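Local atomic coordinates of glycosyl transferase family 8 (Streptococcus pneumoniae, PDB entry 5GVV), a protein that transfers galactose from UDP-galactose to the terminal glucose already attached to the serine-rich repeat protein PsrP, the third step of its O-glycosylation. Residues 99-104 against 145-150; 35-40 against 61-66; 125-130 against 150-155; 90-95 against 161-166; 29-34 against 112-117. One frame throughout, in Å; residues are numbered along the deposited sequence.

Contact 1. Residues 99-104 against 145-150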
# COMPACT_ATOMS: atom_id res chain seq x y z
N GLU A 99 18.07 21.11 -10.49
CA GLU A 99 19.35 21.23 -9.80
C GLU A 99 20.49 20.63 -10.62
O GLU A 99 20.27 19.71 -11.42
CB GLU A 99 19.29 20.58 -8.41
CG GLU A 99 18.45 21.35 -7.38
CD GLU A 99 16.95 21.20 -7.59
OE1 GLU A 99 16.52 20.30 -8.34
OE2 GLU A 99 16.20 22.00 -7.00
N ASP A 100 21.70 21.16 -10.44
CA ASP A 100 22.84 20.67 -11.20
C ASP A 100 23.30 19.29 -10.71
O ASP A 100 23.89 18.51 -11.46
CB ASP A 100 24.00 21.68 -11.14
CG ASP A 100 23.62 23.03 -11.75
OD1 ASP A 100 22.74 23.07 -12.63
OD2 ASP A 100 24.22 24.05 -11.34
N LYS A 101 23.00 18.98 -9.44
CA LYS A 101 23.31 17.66 -8.89
C LYS A 101 22.10 17.07 -8.16
O LYS A 101 21.35 17.79 -7.49
CB LYS A 101 24.52 17.71 -7.95
CG LYS A 101 24.87 16.37 -7.30
CD LYS A 101 26.25 16.37 -6.67
CE LYS A 101 26.39 17.42 -5.58
NZ LYS A 101 27.63 17.21 -4.76
N VAL A 102 21.90 15.76 -8.31
CA VAL A 102 20.76 15.09 -7.69
C VAL A 102 21.10 13.63 -7.37
O VAL A 102 21.89 12.99 -8.07
CB VAL A 102 19.50 15.20 -8.59
CG1 VAL A 102 19.74 14.56 -9.95
CG2 VAL A 102 18.28 14.59 -7.91
N LEU A 103 20.52 13.11 -6.29
CA LEU A 103 20.71 11.70 -5.93
C LEU A 103 19.50 10.87 -6.34
O LEU A 103 18.41 11.04 -5.78
CB LEU A 103 20.92 11.57 -4.42
CG LEU A 103 21.01 10.14 -3.88
CD1 LEU A 103 22.26 9.44 -4.44
CD2 LEU A 103 21.02 10.13 -2.36
N TYR A 104 19.69 9.98 -7.31
CA TYR A 104 18.63 9.02 -7.65
C TYR A 104 18.65 7.82 -6.70
O TYR A 104 19.72 7.31 -6.35
CB TYR A 104 18.73 8.52 -9.10
CG TYR A 104 17.86 7.31 -9.32
CD1 TYR A 104 16.50 7.44 -9.53
CD2 TYR A 104 18.40 6.02 -9.25
CE1 TYR A 104 15.69 6.32 -9.70
CE2 TYR A 104 17.60 4.90 -9.42
CZ TYR A 104 16.24 5.06 -9.64
OH TYR A 104 15.45 3.95 -9.81
N VAL A 145 21.58 3.38 -6.87
CA VAL A 145 21.95 4.60 -6.16
C VAL A 145 22.91 5.40 -7.04
O VAL A 145 24.05 4.99 -7.25
CB VAL A 145 22.66 4.31 -4.82
CG1 VAL A 145 23.12 5.61 -4.16
CG2 VAL A 145 21.75 3.52 -3.88
N LEU A 146 22.43 6.52 -7.56
CA LEU A 146 23.24 7.31 -8.48
C LEU A 146 23.32 8.76 -8.04
O LEU A 146 22.31 9.46 -8.00
CB LEU A 146 22.67 7.23 -9.90
CG LEU A 146 22.64 5.83 -10.52
CD1 LEU A 146 21.94 5.85 -11.86
CD2 LEU A 146 24.05 5.30 -10.67
N LEU A 147 24.53 9.20 -7.69
CA LEU A 147 24.77 10.63 -7.52
C LEU A 147 25.02 11.19 -8.91
O LEU A 147 26.03 10.89 -9.54
CB LEU A 147 25.97 10.88 -6.61
CG LEU A 147 26.13 12.36 -6.25
CD1 LEU A 147 24.81 12.92 -5.74
CD2 LEU A 147 27.22 12.56 -5.23
N ILE A 148 24.09 12.01 -9.39
CA ILE A 148 24.05 12.37 -10.80
C ILE A 148 24.45 13.83 -11.09
O ILE A 148 23.96 14.76 -10.45
CB ILE A 148 22.64 12.10 -11.38
CG1 ILE A 148 22.37 10.60 -11.40
CG2 ILE A 148 22.49 12.70 -12.77
CD1 ILE A 148 20.92 10.22 -11.72
N ASN A 149 25.36 14.00 -12.05
CA ASN A 149 25.70 15.32 -12.56
C ASN A 149 24.61 15.75 -13.53
O ASN A 149 24.76 15.60 -14.75
CB ASN A 149 27.06 15.27 -13.26
CG ASN A 149 27.60 16.65 -13.62
OD1 ASN A 149 26.85 17.61 -13.79
ND2 ASN A 149 28.92 16.74 -13.76
N ASN A 150 23.50 16.27 -13.00
CA ASN A 150 22.32 16.58 -13.81
C ASN A 150 22.56 17.58 -14.94
O ASN A 150 21.96 17.48 -16.01
CB ASN A 150 21.18 17.06 -12.91
CG ASN A 150 19.83 16.98 -13.61
OD1 ASN A 150 19.59 16.07 -14.38
ND2 ASN A 150 18.96 17.95 -13.34
O HOH W 1 26.91 18.65 -11.44

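Contact 2. Residues 35-40 against 61-66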
# COMPACT_ATOMS: atom_id res chain seq x y z
N LYS A 35 14.50 18.15 -1.28
CA LYS A 35 13.62 18.39 -2.42
C LYS A 35 13.53 17.08 -3.18
O LYS A 35 14.45 16.69 -3.90
CB LYS A 35 14.18 19.50 -3.31
CG LYS A 35 13.26 19.88 -4.46
CD LYS A 35 13.81 21.07 -5.21
CE LYS A 35 12.94 21.47 -6.38
NZ LYS A 35 13.60 22.56 -7.16
N ILE A 36 12.41 16.39 -3.00
CA ILE A 36 12.22 15.07 -3.57
C ILE A 36 11.38 15.11 -4.85
O ILE A 36 10.24 15.57 -4.84
CB ILE A 36 11.55 14.11 -2.56
CG1 ILE A 36 12.48 13.88 -1.36
CG2 ILE A 36 11.21 12.79 -3.22
CD1 ILE A 36 11.87 13.04 -0.26
N TYR A 37 11.95 14.61 -5.94
CA TYR A 37 11.20 14.42 -7.18
C TYR A 37 10.72 12.97 -7.22
O TYR A 37 11.46 12.06 -6.83
CB TYR A 37 12.08 14.68 -8.40
CG TYR A 37 12.59 16.10 -8.54
CD1 TYR A 37 12.02 16.97 -9.46
CD2 TYR A 37 13.67 16.56 -7.79
CE1 TYR A 37 12.49 18.26 -9.61
CE2 TYR A 37 14.15 17.86 -7.94
CZ TYR A 37 13.55 18.71 -8.86
OH TYR A 37 14.00 20.00 -9.02
N LEU A 38 9.49 12.75 -7.67
CA LEU A 38 9.00 11.38 -7.85
C LEU A 38 8.44 11.19 -9.25
O LEU A 38 7.36 11.69 -9.57
CB LEU A 38 7.95 11.02 -6.80
CG LEU A 38 7.27 9.65 -6.94
CD1 LEU A 38 8.30 8.55 -7.01
CD2 LEU A 38 6.31 9.42 -5.78
N LEU A 39 9.18 10.46 -10.08
CA LEU A 39 8.74 10.17 -11.43
C LEU A 39 7.69 9.06 -11.41
O LEU A 39 7.94 7.99 -10.86
CB LEU A 39 9.93 9.79 -12.32
CG LEU A 39 10.67 10.94 -13.00
CD1 LEU A 39 11.34 11.85 -11.98
CD2 LEU A 39 11.70 10.43 -14.02
N ASN A 40 6.53 9.32 -11.99
CA ASN A 40 5.44 8.35 -11.99
C ASN A 40 4.43 8.65 -13.08
O ASN A 40 4.48 9.70 -13.71
CB ASN A 40 4.74 8.33 -10.63
CG ASN A 40 3.89 9.58 -10.39
OD1 ASN A 40 2.66 9.51 -10.38
ND2 ASN A 40 4.55 10.71 -10.17
N ASP A 61 10.52 19.73 -0.02
CA ASP A 61 9.34 19.74 -0.88
C ASP A 61 9.17 18.40 -1.58
O ASP A 61 10.05 17.52 -1.50
CB ASP A 61 9.45 20.86 -1.92
CG ASP A 61 8.11 21.52 -2.23
OD1 ASP A 61 7.06 20.93 -1.90
OD2 ASP A 61 8.12 22.63 -2.80
N LEU A 62 8.04 18.22 -2.26
CA LEU A 62 7.78 17.00 -3.02
C LEU A 62 7.25 17.36 -4.41
O LEU A 62 6.23 18.03 -4.54
CB LEU A 62 6.78 16.10 -2.28
CG LEU A 62 6.42 14.79 -2.99
CD1 LEU A 62 7.67 13.96 -3.28
CD2 LEU A 62 5.41 13.98 -2.18
N ILE A 63 7.96 16.90 -5.44
CA ILE A 63 7.63 17.28 -6.81
C ILE A 63 7.04 16.10 -7.56
O ILE A 63 7.69 15.06 -7.69
CB ILE A 63 8.89 17.77 -7.57
CG1 ILE A 63 9.72 18.71 -6.69
CG2 ILE A 63 8.49 18.44 -8.88
CD1 ILE A 63 8.98 19.99 -6.31
N ASP A 64 5.81 16.26 -8.05
CA ASP A 64 5.14 15.22 -8.81
C ASP A 64 5.58 15.30 -10.26
O ASP A 64 5.19 16.22 -10.98
CB ASP A 64 3.61 15.38 -8.70
CG ASP A 64 2.84 14.26 -9.39
OD1 ASP A 64 3.47 13.34 -9.96
OD2 ASP A 64 1.59 14.29 -9.35
N CYS A 65 6.40 14.35 -10.69
CA CYS A 65 6.88 14.34 -12.06
C CYS A 65 6.09 13.32 -12.87
O CYS A 65 6.39 12.13 -12.87
CB CYS A 65 8.37 14.04 -12.11
SG CYS A 65 9.34 15.26 -11.18
N LYS A 66 5.06 13.81 -13.56
CA LYS A 66 4.15 12.93 -14.30
C LYS A 66 4.68 12.58 -15.69
O LYS A 66 4.79 13.45 -16.56
CB LYS A 66 2.75 13.56 -14.38
CG LYS A 66 1.91 13.35 -13.12
CD LYS A 66 1.66 11.86 -12.89
CE LYS A 66 0.59 11.61 -11.82
NZ LYS A 66 1.10 11.79 -10.44

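Contact 3. Residues 125-130 against 150-155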
# COMPACT_ATOMS: atom_id res chain seq x y z
N GLU A 125 34.32 15.93 -13.23
CA GLU A 125 33.84 15.84 -14.61
C GLU A 125 33.12 14.51 -14.85
O GLU A 125 32.65 14.25 -15.96
CB GLU A 125 35.00 16.01 -15.59
CG GLU A 125 34.59 16.34 -17.03
CD GLU A 125 34.81 17.79 -17.40
OE1 GLU A 125 35.73 18.06 -18.20
OE2 GLU A 125 34.06 18.66 -16.90
N ASN A 126 33.04 13.68 -13.82
CA ASN A 126 32.30 12.43 -13.92
C ASN A 126 30.80 12.67 -14.11
O ASN A 126 30.23 13.56 -13.48
CB ASN A 126 32.53 11.56 -12.68
CG ASN A 126 33.95 11.00 -12.62
OD1 ASN A 126 34.62 11.09 -11.59
ND2 ASN A 126 34.39 10.40 -13.72
N TYR A 127 30.18 11.90 -15.00
CA TYR A 127 28.74 12.00 -15.24
C TYR A 127 27.94 11.61 -13.99
O TYR A 127 26.82 12.07 -13.79
CB TYR A 127 28.31 11.10 -16.40
CG TYR A 127 28.78 11.54 -17.78
CD1 TYR A 127 27.91 12.18 -18.66
CD2 TYR A 127 30.07 11.28 -18.22
CE1 TYR A 127 28.32 12.56 -19.92
CE2 TYR A 127 30.49 11.66 -19.48
CZ TYR A 127 29.61 12.30 -20.33
OH TYR A 127 30.02 12.68 -21.58
N LEU A 128 28.54 10.74 -13.17
CA LEU A 128 27.86 10.26 -11.97
C LEU A 128 28.82 9.59 -10.98
O LEU A 128 30.00 9.40 -11.27
CB LEU A 128 26.74 9.28 -12.34
CG LEU A 128 27.09 7.94 -13.00
CD1 LEU A 128 27.34 6.84 -11.98
CD2 LEU A 128 26.00 7.52 -13.97
N ALA A 129 28.28 9.25 -9.81
CA ALA A 129 28.98 8.42 -8.83
C ALA A 129 28.09 7.24 -8.49
O ALA A 129 26.87 7.39 -8.36
CB ALA A 129 29.31 9.22 -7.58
N ALA A 130 28.69 6.06 -8.33
CA ALA A 130 27.91 4.85 -8.04
C ALA A 130 28.75 3.80 -7.33
O ALA A 130 29.98 3.82 -7.40
CB ALA A 130 27.33 4.28 -9.33
N ASN A 150 23.50 16.27 -13.00
CA ASN A 150 22.32 16.58 -13.81
C ASN A 150 22.56 17.58 -14.94
O ASN A 150 21.96 17.48 -16.01
CB ASN A 150 21.18 17.06 -12.91
CG ASN A 150 19.83 16.98 -13.61
OD1 ASN A 150 19.59 16.07 -14.38
ND2 ASN A 150 18.96 17.95 -13.34
N LYS A 151 23.44 18.55 -14.70
CA LYS A 151 23.75 19.56 -15.72
C LYS A 151 24.38 18.90 -16.95
O LYS A 151 23.97 19.16 -18.08
CB LYS A 151 24.68 20.62 -15.14
CG LYS A 151 24.95 21.79 -16.09
CD LYS A 151 26.05 22.69 -15.54
CE LYS A 151 26.95 23.23 -16.65
NZ LYS A 151 28.16 23.93 -16.13
N LYS A 152 25.36 18.03 -16.70
CA LYS A 152 26.04 17.30 -17.76
C LYS A 152 25.08 16.38 -18.53
O LYS A 152 25.17 16.27 -19.76
CB LYS A 152 27.18 16.47 -17.18
CG LYS A 152 28.47 17.23 -16.94
CD LYS A 152 29.52 16.87 -17.98
CE LYS A 152 29.60 15.36 -18.18
NZ LYS A 152 30.64 14.97 -19.18
N TRP A 153 24.19 15.72 -17.80
CA TRP A 153 23.15 14.88 -18.39
C TRP A 153 22.26 15.68 -19.34
O TRP A 153 21.75 15.15 -20.33
CB TRP A 153 22.30 14.23 -17.30
CG TRP A 153 22.97 13.07 -16.61
CD1 TRP A 153 24.24 13.03 -16.10
CD2 TRP A 153 22.39 11.79 -16.34
NE1 TRP A 153 24.49 11.80 -15.54
CE2 TRP A 153 23.37 11.02 -15.67
CE3 TRP A 153 21.14 11.22 -16.59
CZ2 TRP A 153 23.13 9.71 -15.26
CZ3 TRP A 153 20.91 9.91 -16.19
CH2 TRP A 153 21.90 9.17 -15.53
N GLY A 154 22.06 16.96 -19.02
CA GLY A 154 21.25 17.83 -19.85
C GLY A 154 21.93 18.19 -21.16
O GLY A 154 21.32 18.08 -22.23
N SER A 155 23.19 18.61 -21.08
CA SER A 155 23.92 19.08 -22.25
C SER A 155 24.40 17.97 -23.18
O SER A 155 24.43 18.13 -24.40
CB SER A 155 25.11 19.95 -21.83
OG SER A 155 25.40 19.78 -20.45

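Contact 4. Residues 90-95 against 161-166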
# COMPACT_ATOMS: atom_id res chain seq x y z
N ARG A 90 14.25 6.37 -15.02
CA ARG A 90 15.37 7.19 -14.54
C ARG A 90 16.10 7.90 -15.69
O ARG A 90 16.87 8.84 -15.46
CB ARG A 90 16.33 6.35 -13.68
CG ARG A 90 16.94 5.14 -14.39
CD ARG A 90 17.64 4.21 -13.40
NE ARG A 90 16.80 3.08 -13.01
CZ ARG A 90 17.12 2.19 -12.08
NH1 ARG A 90 16.29 1.19 -11.79
NH2 ARG A 90 18.27 2.29 -11.43
N TYR A 91 15.85 7.45 -16.92
CA TYR A 91 16.40 8.09 -18.10
C TYR A 91 15.95 9.55 -18.20
O TYR A 91 16.71 10.42 -18.64
CB TYR A 91 15.97 7.35 -19.38
CG TYR A 91 16.52 5.94 -19.55
CD1 TYR A 91 17.49 5.44 -18.69
CD2 TYR A 91 16.08 5.13 -20.59
CE1 TYR A 91 17.99 4.16 -18.85
CE2 TYR A 91 16.57 3.84 -20.75
CZ TYR A 91 17.53 3.36 -19.88
OH TYR A 91 18.04 2.09 -20.04
N PHE A 92 14.71 9.82 -17.79
CA PHE A 92 14.09 11.14 -17.98
C PHE A 92 14.37 12.12 -16.85
O PHE A 92 13.76 13.18 -16.77
CB PHE A 92 12.57 10.99 -18.16
CG PHE A 92 12.18 10.12 -19.32
CD1 PHE A 92 12.09 10.65 -20.59
CD2 PHE A 92 11.89 8.78 -19.12
CE1 PHE A 92 11.72 9.86 -21.67
CE2 PHE A 92 11.52 7.97 -20.19
CZ PHE A 92 11.43 8.51 -21.46
N ILE A 93 15.30 11.77 -15.96
CA ILE A 93 15.66 12.64 -14.84
C ILE A 93 15.97 14.09 -15.22
O ILE A 93 15.39 15.01 -14.64
CB ILE A 93 16.79 12.02 -13.97
CG1 ILE A 93 16.23 10.89 -13.10
CG2 ILE A 93 17.44 13.07 -13.08
CD1 ILE A 93 17.30 10.06 -12.38
N PRO A 94 16.86 14.32 -16.21
CA PRO A 94 17.19 15.72 -16.49
C PRO A 94 16.05 16.50 -17.17
O PRO A 94 16.20 17.70 -17.41
CB PRO A 94 18.40 15.62 -17.43
CG PRO A 94 18.23 14.32 -18.12
CD PRO A 94 17.61 13.40 -17.09
N ASP A 95 14.94 15.84 -17.45
CA ASP A 95 13.78 16.53 -18.02
C ASP A 95 12.91 17.16 -16.93
O ASP A 95 12.03 17.98 -17.23
CB ASP A 95 12.94 15.56 -18.87
CG ASP A 95 13.63 15.18 -20.17
OD1 ASP A 95 14.36 16.03 -20.73
OD2 ASP A 95 13.45 14.03 -20.63
N LYS A 161 20.30 9.40 -25.54
CA LYS A 161 21.36 8.42 -25.78
C LYS A 161 21.06 7.07 -25.13
O LYS A 161 21.34 6.02 -25.71
CB LYS A 161 22.70 8.98 -25.30
CG LYS A 161 23.21 10.10 -26.19
CD LYS A 161 24.35 10.84 -25.54
CE LYS A 161 25.11 11.66 -26.57
NZ LYS A 161 26.57 11.47 -26.41
N LEU A 162 20.49 7.11 -23.93
CA LEU A 162 20.11 5.89 -23.22
C LEU A 162 18.95 5.19 -23.93
O LEU A 162 18.98 3.97 -24.12
CB LEU A 162 19.73 6.21 -21.77
CG LEU A 162 20.86 6.55 -20.80
CD1 LEU A 162 20.35 7.28 -19.56
CD2 LEU A 162 21.61 5.29 -20.40
N ILE A 163 17.94 5.96 -24.32
CA ILE A 163 16.78 5.44 -25.04
C ILE A 163 17.20 4.78 -26.34
O ILE A 163 16.86 3.62 -26.60
CB ILE A 163 15.75 6.55 -25.35
CG1 ILE A 163 15.07 7.04 -24.07
CG2 ILE A 163 14.70 6.05 -26.34
CD1 ILE A 163 14.17 8.25 -24.27
N ASP A 164 17.93 5.53 -27.16
CA ASP A 164 18.45 5.02 -28.43
C ASP A 164 19.28 3.75 -28.25
O ASP A 164 19.12 2.78 -28.99
CB ASP A 164 19.27 6.10 -29.14
CG ASP A 164 18.42 7.28 -29.60
OD1 ASP A 164 17.18 7.12 -29.70
OD2 ASP A 164 19.00 8.35 -29.87
N LEU A 165 20.17 3.76 -27.26
CA LEU A 165 21.00 2.58 -27.00
C LEU A 165 20.18 1.43 -26.43
O LEU A 165 20.45 0.28 -26.74
CB LEU A 165 22.20 2.89 -26.10
CG LEU A 165 23.06 1.66 -25.78
CD1 LEU A 165 23.57 0.98 -27.05
CD2 LEU A 165 24.23 2.00 -24.86
N THR A 166 19.18 1.74 -25.60
CA THR A 166 18.31 0.69 -25.06
C THR A 166 17.43 0.14 -26.17
O THR A 166 16.96 -1.00 -26.09
CB THR A 166 17.44 1.20 -23.90
OG1 THR A 166 18.23 1.99 -23.00
CG2 THR A 166 16.83 0.03 -23.13

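Contact 5. Residues 29-34 against 112-117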
# COMPACT_ATOMS: atom_id res chain seq x y z
N ARG A 29 13.44 10.13 7.69
CA ARG A 29 13.71 9.84 9.09
C ARG A 29 15.08 10.38 9.51
O ARG A 29 15.25 10.87 10.63
CB ARG A 29 13.66 8.32 9.31
CG ARG A 29 14.10 7.86 10.69
CD ARG A 29 13.23 8.46 11.78
NE ARG A 29 13.55 7.89 13.09
CZ ARG A 29 14.45 8.40 13.92
NH1 ARG A 29 15.12 9.50 13.61
NH2 ARG A 29 14.68 7.81 15.08
N HIS A 30 16.05 10.31 8.60
CA HIS A 30 17.44 10.61 8.95
C HIS A 30 18.01 11.84 8.23
O HIS A 30 19.14 12.23 8.51
CB HIS A 30 18.32 9.39 8.67
CG HIS A 30 17.91 8.16 9.42
ND1 HIS A 30 18.14 8.00 10.77
CD2 HIS A 30 17.27 7.04 9.01
CE1 HIS A 30 17.67 6.83 11.16
NE2 HIS A 30 17.14 6.22 10.12
N ASN A 31 17.23 12.43 7.33
CA ASN A 31 17.68 13.57 6.54
C ASN A 31 16.57 14.60 6.33
O ASN A 31 15.50 14.27 5.83
CB ASN A 31 18.21 13.10 5.18
CG ASN A 31 19.35 12.09 5.30
OD1 ASN A 31 20.53 12.45 5.21
ND2 ASN A 31 18.99 10.83 5.49
N SER A 32 16.83 15.85 6.73
CA SER A 32 15.87 16.93 6.52
C SER A 32 16.23 17.76 5.30
O SER A 32 17.23 17.49 4.63
CB SER A 32 15.79 17.82 7.76
OG SER A 32 17.07 18.34 8.11
N HIS A 33 15.41 18.77 5.01
CA HIS A 33 15.64 19.69 3.89
C HIS A 33 15.84 18.98 2.56
O HIS A 33 16.85 19.19 1.88
CB HIS A 33 16.83 20.61 4.19
CG HIS A 33 16.66 21.46 5.41
ND1 HIS A 33 16.86 20.98 6.68
CD2 HIS A 33 16.29 22.75 5.54
CE1 HIS A 33 16.63 21.95 7.55
NE2 HIS A 33 16.28 23.03 6.89
N LEU A 34 14.87 18.15 2.19
CA LEU A 34 14.99 17.38 0.96
C LEU A 34 13.99 17.84 -0.10
O LEU A 34 12.79 17.92 0.16
CB LEU A 34 14.78 15.89 1.26
CG LEU A 34 15.60 15.31 2.41
CD1 LEU A 34 15.11 13.92 2.73
CD2 LEU A 34 17.08 15.27 2.06
N THR A 112 19.38 4.40 6.41
CA THR A 112 19.46 4.17 7.85
C THR A 112 20.15 5.29 8.61
O THR A 112 20.28 5.22 9.84
CB THR A 112 20.21 2.86 8.19
OG1 THR A 112 21.59 2.99 7.83
CG2 THR A 112 19.60 1.68 7.45
N GLY A 113 20.61 6.32 7.91
CA GLY A 113 21.29 7.42 8.57
C GLY A 113 21.53 8.64 7.70
O GLY A 113 21.05 8.72 6.56
N ASP A 114 22.28 9.59 8.25
CA ASP A 114 22.60 10.85 7.58
C ASP A 114 23.42 10.60 6.32
O ASP A 114 24.46 9.95 6.38
CB ASP A 114 23.40 11.73 8.56
CG ASP A 114 23.61 13.15 8.06
OD1 ASP A 114 23.48 13.42 6.84
OD2 ASP A 114 23.92 14.01 8.91
N LEU A 115 22.96 11.14 5.19
CA LEU A 115 23.66 10.97 3.92
C LEU A 115 24.48 12.19 3.51
O LEU A 115 24.84 12.33 2.33
CB LEU A 115 22.67 10.63 2.80
CG LEU A 115 21.84 9.35 2.93
CD1 LEU A 115 20.94 9.16 1.73
CD2 LEU A 115 22.74 8.14 3.13
N THR A 116 24.78 13.07 4.47
CA THR A 116 25.48 14.33 4.19
C THR A 116 26.72 14.17 3.30
O THR A 116 26.87 14.88 2.30
CB THR A 116 25.89 15.06 5.49
OG1 THR A 116 24.71 15.44 6.22
CG2 THR A 116 26.70 16.30 5.18
N ASP A 117 27.59 13.23 3.66
CA ASP A 117 28.83 12.96 2.92
C ASP A 117 28.55 12.57 1.47
O ASP A 117 29.34 12.87 0.57
CB ASP A 117 29.63 11.84 3.59
CG ASP A 117 30.11 12.21 4.98
OD1 ASP A 117 30.24 13.42 5.26
OD2 ASP A 117 30.39 11.29 5.79
O HOH W 2 21.64 14.89 5.86

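Contact 1. Residues 99-104 against 145-150
Two antiparallel neighbours in the main sheet of the GT-A domain, strands 101-105 and 145-149, meet here with V102 opposite I148 and Y104 opposite L146 as hydrogen-bonded pairs. I148 N gives V102 O a short bond of 2.7 Å, and V102 N returns one to I148 O. On the same face V102 and I148 lie side by side, beta-branched residues suited to an extended buried strand, with V102 CG1 4.1 Å from I148 CB. Y104 CB rests 3.8 Å from I148 CD1. On the other face L103 CD1 lies 3.9 Å from V145 CG1. Where strand 145-149 gives way to a helix, just before strand 101-105 begins, N150 ND2 bonds E99 O at 2.9 Å, with the acceptor in its amide plane. Y104 OH bonds D106. That aspartate binds manganese together with D108 and H227, so this strand leads into the DxD motif characteristic of GT-A glycosyltransferases.

Contact 2. Residues 35-40 against 61-66
N40, D64 and K66 tie the C-terminal ends of parallel strands 34-40 and 61-66 into a close polar cluster. The amide of N40 uses both its ends: ND2 donates to D64 OD1 at 2.9 Å, while OD1 accepts K66 NZ at 2.8 Å on an in-plane lone pair. K66 NZ also forms a salt bridge with the syn lone pair of D64 OD2 (2.8 Å), and I43 O is a further partner. Asparagine suits the spot because it can both give and take in a buried site; its chi1 of 72° puts CG between the backbone N and carbonyl carbon. N40 ND2 also bonds L38 O. That oxygen is gripped from opposite faces of its plane, by N40 ND2 and by C65 N. On the other side of the sheet Y37 packs snugly, with I63 CG1 over its ring face, 4.1 Å from the centroid, and C65 SG in plane at the edge, 3.6 Å from Y37 CD1.

The beginning of the pair is looser and partly exposed. Near K35 and D61 the strands are held by backbone, I36 N bonding D61 O at 3.0 Å, and K35 CE only grazes I63 CD1 at 4.2 Å while its charged end pairs with E99. Joined by helix 45-57, the two strands form a beta-alpha-beta crossover typical of the Rossmann-like half of the GT-A fold.

Contact 3. Residues 125-130 against 150-155
Y127 O is gripped twice, by the indole W153 NE1 at 2.9 Å and by the backbone N149 N. The indole N-H approaches from above the carbonyl plane, and the bond is bent, with an N-H...O angle of 145°. Tryptophan suits this place because its single polar atom can serve a carbonyl just before a strand begins while its rings stay buried; further along the indole edge, in plane, L128 CD2 lies 3.8 Å from W153 CZ2.

The outer side of the contact has a different chemistry. K152, bent at chi2 and chi3, crosses Y127 at about a right angle, its end over one ring face. K152 NZ is 3.4 Å from the ring centroid of Y127, a cation-pi contact, displaced toward Y127 CZ at 3.1 Å, and K152 CE stands 3.6 Å from the same centroid as a CH-pi partner. Lysine fits such a half-exposed ring, offering methylenes as well as a charge. E125 OE2, 5.5 Å from K152 NZ, probably adds a mild attraction without forming a salt bridge.

F185 of helix 176-185 meets the rings of both Y127 and W153, and I158 of helix 158-167 touches both, so helix 150-155 meets the start of strand 128-131 beside these two helices.

Contact 4. Residues 90-95 against 161-166
Y91 and F92, in the loop that leads towards strand 101-105, pack on helix 158-167 of the GT-A domain. Y91 leaves the 3-10 segment with CB pointing at the helix, and chi1 of -66° sets CG anti to the carbonyl carbon. The ring lies across L162. Y91 CG is 3.9 Å from L162 CB, and this methylene stands almost exactly over the ring centre, a CH-pi contact. On one flank Y91 CD1 touches L162 CD1 at 3.5 Å. On the other, Y91 CD2 is 4.1 Å from I163 CG1. Further out, Y91 CE2 is 3.4 Å from T166 OG1, and at the tip the two side chains reach toward each other, with Y91 OH 3.0 Å from T166 OG1.

Tyrosine suits this path: its flat ring spans one helical turn, from L162 to T166, over an apolar side chain, and its hydroxyl ends beside T166 OG1. I180 of helix 176-185 also touches both Y91 and T166. R90, just before Y91, contacts UDP and forms a salt bridge with D177, so the loop packed here is also one that meets the nucleotide. F92 adds a smaller apolar contact, crossing I163 at about a right angle, with F92 CE1 and CZ each 3.9 Å from I163 CD1.

Contact 5. Residues 29-34 against 112-117
H30 and N31 turn their flat groups to the backbone of 112-115 in different ways, one by its face and one by its polar end. The imidazole of H30 lies over the T112-G113 peptide: T112 O sits above the ring centre, 3.3 Å from H30 NE2, and G113 CA makes a CH-pi contact on the same face. R29 CG packs on the opposite face. The backbone comes close, G113 C being 3.4 Å from H30 CB, while H30 NE2 bonds Y250.

N31 reads the next two peptides. Its OD1 takes L115 N at 2.8 Å on an in-plane lone pair, nearly straight at 174°, and its ND2 gives a bond to G113 O at 3.1 Å from above that carbonyl's plane. The D114 carboxylate stands nearly perpendicular to the N31 amide, their planes 81° apart, and a water donates to both N31 OD1 and D114 OD1. D114 OD1 also accepts T116 N at 2.7 Å, an Asx turn, L115 being at the N-cap position of helix 116-119.

N31 ND2 also bonds L27 O, and L115 touches L27, so the end of helix 17-30 and the residue just after it meet the start of helix 116-119, close to where strand 34-40 begins.

In the fold
Contacts 1 and 2 are buried strand pairings of one mixed sheet, antiparallel and parallel respectively, tied by E99, whose carboxylate meets K35 and Y37. Contacts 3, 4 and 5 are only partly buried and rely on side chains meeting loops or helices. Contact 3 shares N150 with contact 1 and extends the same sheet, since strands 145-149 and 128-131 are neighbours. Contact 4 touches both through I93 and P94 and, unlike the others, includes a residue of the UDP pocket. Contact 5, about 28 Å from contact 4 between centres, touches contact 1 through L115 and contact 2 through L34. Backbone bonds dominate contacts 1 and 2, with asparagine amides supplementing them, while side chains carry contacts 3 to 5.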